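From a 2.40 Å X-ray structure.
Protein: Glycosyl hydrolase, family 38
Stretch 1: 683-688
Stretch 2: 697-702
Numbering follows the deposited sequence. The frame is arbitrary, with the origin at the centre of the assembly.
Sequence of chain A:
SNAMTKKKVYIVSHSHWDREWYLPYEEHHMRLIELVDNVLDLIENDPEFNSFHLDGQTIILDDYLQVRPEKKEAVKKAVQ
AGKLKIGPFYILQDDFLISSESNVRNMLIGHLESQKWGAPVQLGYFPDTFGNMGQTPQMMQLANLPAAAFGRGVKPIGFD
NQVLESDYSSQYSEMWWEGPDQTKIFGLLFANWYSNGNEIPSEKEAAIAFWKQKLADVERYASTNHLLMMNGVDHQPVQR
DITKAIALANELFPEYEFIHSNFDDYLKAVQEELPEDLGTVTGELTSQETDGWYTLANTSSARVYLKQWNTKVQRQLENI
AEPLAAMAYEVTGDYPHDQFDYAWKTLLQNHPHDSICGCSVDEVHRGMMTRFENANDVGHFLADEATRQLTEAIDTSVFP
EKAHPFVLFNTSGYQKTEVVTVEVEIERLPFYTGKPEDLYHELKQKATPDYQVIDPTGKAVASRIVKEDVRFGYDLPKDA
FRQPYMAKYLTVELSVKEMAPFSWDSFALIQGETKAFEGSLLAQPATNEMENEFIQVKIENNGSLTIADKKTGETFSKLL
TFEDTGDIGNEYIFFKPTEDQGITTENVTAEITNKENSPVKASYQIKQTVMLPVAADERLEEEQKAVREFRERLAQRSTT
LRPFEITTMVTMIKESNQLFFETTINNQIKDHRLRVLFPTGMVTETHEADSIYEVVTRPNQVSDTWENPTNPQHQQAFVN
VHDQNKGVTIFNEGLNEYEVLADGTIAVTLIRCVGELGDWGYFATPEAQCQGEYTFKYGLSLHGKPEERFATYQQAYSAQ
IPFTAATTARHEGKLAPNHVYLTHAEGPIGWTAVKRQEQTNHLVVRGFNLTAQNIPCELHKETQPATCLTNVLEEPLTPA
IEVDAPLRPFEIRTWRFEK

Stretch 1, residues 683-688: VTETHE
Stretch 2 (697-702) TRPNQV

The strand segments 686-688 and 697-699 run antiparallel at 143° with axes 4.6 Å apart, and a loop on each extends the contact. T686 faces P699 and E688 faces T697 as non-hydrogen-bonded pairs (CA-CA 4.3 and 4.7 Å); between them H687 and R698 form the hydrogen-bonded pair, CA-CA 5.4 Å. All six are extended, with phi from -83° to -137° and psi from 123° to 170°.

The central pair satisfies its backbone both ways: H687 N donates to R698 O at 2.9 Å, and R698 N donates to H687 O at 2.8 Å. P699 has no amide hydrogen to offer, and the non-hydrogen-bonded site asks for none. One step on, N700 N reaches E685 O at 2.9 Å, continuing the ladder past the strand ends. Both E685 (-77/-33) and N700 (-87/-32) leave the extended region.

N700, chi1 m and chi2 -30°, points toward stretch 1 and uses both ends of its amide, which is what suits asparagine here. N700 ND2 donates to T684 O at 2.9 Å, while N700 OD1 accepts from H687 ND1 at 2.6 Å, near the plane of the imidazole. T684, chi1 p, donates from its OG1 to T686 O at 2.7 Å, giving that carbonyl a partner within its own stretch.

H687, chi1 p and chi2 -89°, is buried, and its ring end comes nearer stretch 2. R698 CB lies over one ring face, 3.9 Å from the centroid of the H687 ring, in a CH-pi contact. NE2 is satisfied elsewhere in the structure, as is the guanidinium of R698 (m, t, t, chi4 114°), whose end leads away.

The other sheet face carries T686 (p), P699, E688 (m, t, chi3 -1°) and T697 (m). This face is more open to solvent; T686 CB meets T697 CG2 at 3.7 Å. In all, 436 Å² is buried.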

# COMPACT_ATOMS: atom_id res chain seq x y z
N VAL A 683 24.23 8.39 -39.54
CA VAL A 683 23.25 7.37 -39.90
C VAL A 683 23.98 6.05 -40.04
O VAL A 683 24.71 5.83 -41.01
CB VAL A 683 22.50 7.75 -41.19
CG1 VAL A 683 21.55 6.63 -41.59
CG2 VAL A 683 21.76 9.06 -41.01
N THR A 684 23.79 5.16 -39.07
CA THR A 684 24.47 3.87 -39.03
C THR A 684 23.48 2.75 -39.29
O THR A 684 22.26 2.94 -39.29
CB THR A 684 25.17 3.66 -37.68
OG1 THR A 684 24.19 3.63 -36.64
CG2 THR A 684 26.15 4.79 -37.42
N GLU A 685 24.03 1.55 -39.51
CA GLU A 685 23.19 0.38 -39.70
C GLU A 685 22.64 -0.15 -38.38
O GLU A 685 21.52 -0.66 -38.34
CB GLU A 685 23.97 -0.73 -40.41
N THR A 686 23.40 -0.01 -37.29
CA THR A 686 23.01 -0.57 -36.01
C THR A 686 23.25 0.44 -34.90
O THR A 686 23.97 1.43 -35.08
CB THR A 686 23.78 -1.86 -35.69
OG1 THR A 686 25.19 -1.61 -35.79
CG2 THR A 686 23.39 -2.98 -36.65
N HIS A 687 22.63 0.18 -33.75
CA HIS A 687 22.88 0.92 -32.52
C HIS A 687 22.97 -0.08 -31.38
O HIS A 687 22.65 -1.26 -31.53
CB HIS A 687 21.80 1.97 -32.26
CG HIS A 687 20.46 1.39 -31.93
ND1 HIS A 687 19.52 1.08 -32.89
CD2 HIS A 687 19.89 1.06 -30.74
CE1 HIS A 687 18.44 0.59 -32.32
NE2 HIS A 687 18.64 0.57 -31.01
N GLU A 688 23.41 0.40 -30.22
CA GLU A 688 23.58 -0.45 -29.05
C GLU A 688 22.76 0.10 -27.88
O GLU A 688 22.52 1.30 -27.78
CB GLU A 688 25.05 -0.56 -28.65
CG GLU A 688 25.91 -1.28 -29.67
CD GLU A 688 27.34 -1.45 -29.21
OE1 GLU A 688 27.67 -0.99 -28.10
OE2 GLU A 688 28.14 -2.05 -29.96
N THR A 697 23.16 -5.44 -29.75
CA THR A 697 23.22 -4.71 -31.00
C THR A 697 21.87 -4.81 -31.69
O THR A 697 21.37 -5.91 -31.95
CB THR A 697 24.33 -5.27 -31.90
OG1 THR A 697 25.60 -5.06 -31.28
CG2 THR A 697 24.31 -4.59 -33.26
N ARG A 698 21.27 -3.65 -31.99
CA ARG A 698 19.95 -3.61 -32.59
C ARG A 698 20.00 -2.90 -33.94
O ARG A 698 20.77 -1.96 -34.12
CB ARG A 698 18.95 -2.89 -31.67
CG ARG A 698 18.76 -3.57 -30.32
CD ARG A 698 17.49 -3.10 -29.63
NE ARG A 698 17.10 -3.98 -28.54
CZ ARG A 698 17.08 -3.62 -27.26
NH1 ARG A 698 16.71 -4.49 -26.33
NH2 ARG A 698 17.43 -2.38 -26.91
N PRO A 699 19.19 -3.34 -34.91
CA PRO A 699 19.24 -2.73 -36.24
C PRO A 699 18.42 -1.46 -36.33
O PRO A 699 17.36 -1.34 -35.72
CB PRO A 699 18.66 -3.83 -37.14
CG PRO A 699 17.69 -4.54 -36.26
CD PRO A 699 18.26 -4.48 -34.86
N ASN A 700 18.92 -0.51 -37.12
CA ASN A 700 18.16 0.70 -37.43
C ASN A 700 17.26 0.51 -38.64
O ASN A 700 16.18 1.11 -38.70
CB ASN A 700 19.11 1.87 -37.67
CG ASN A 700 19.94 2.22 -36.45
OD1 ASN A 700 19.50 2.01 -35.31
ND2 ASN A 700 21.13 2.74 -36.67
N GLN A 701 17.68 -0.31 -39.60
CA GLN A 701 16.84 -0.65 -40.74
C GLN A 701 15.71 -1.57 -40.29
O GLN A 701 15.97 -2.64 -39.73
CB GLN A 701 17.67 -1.30 -41.84
N VAL A 702 14.48 -1.16 -40.53
CA VAL A 702 13.31 -1.87 -40.05
C VAL A 702 12.96 -3.00 -41.01
O VAL A 702 13.13 -2.89 -42.23
CB VAL A 702 12.14 -0.87 -39.86
CG1 VAL A 702 10.83 -1.45 -40.32
CG2 VAL A 702 12.06 -0.44 -38.40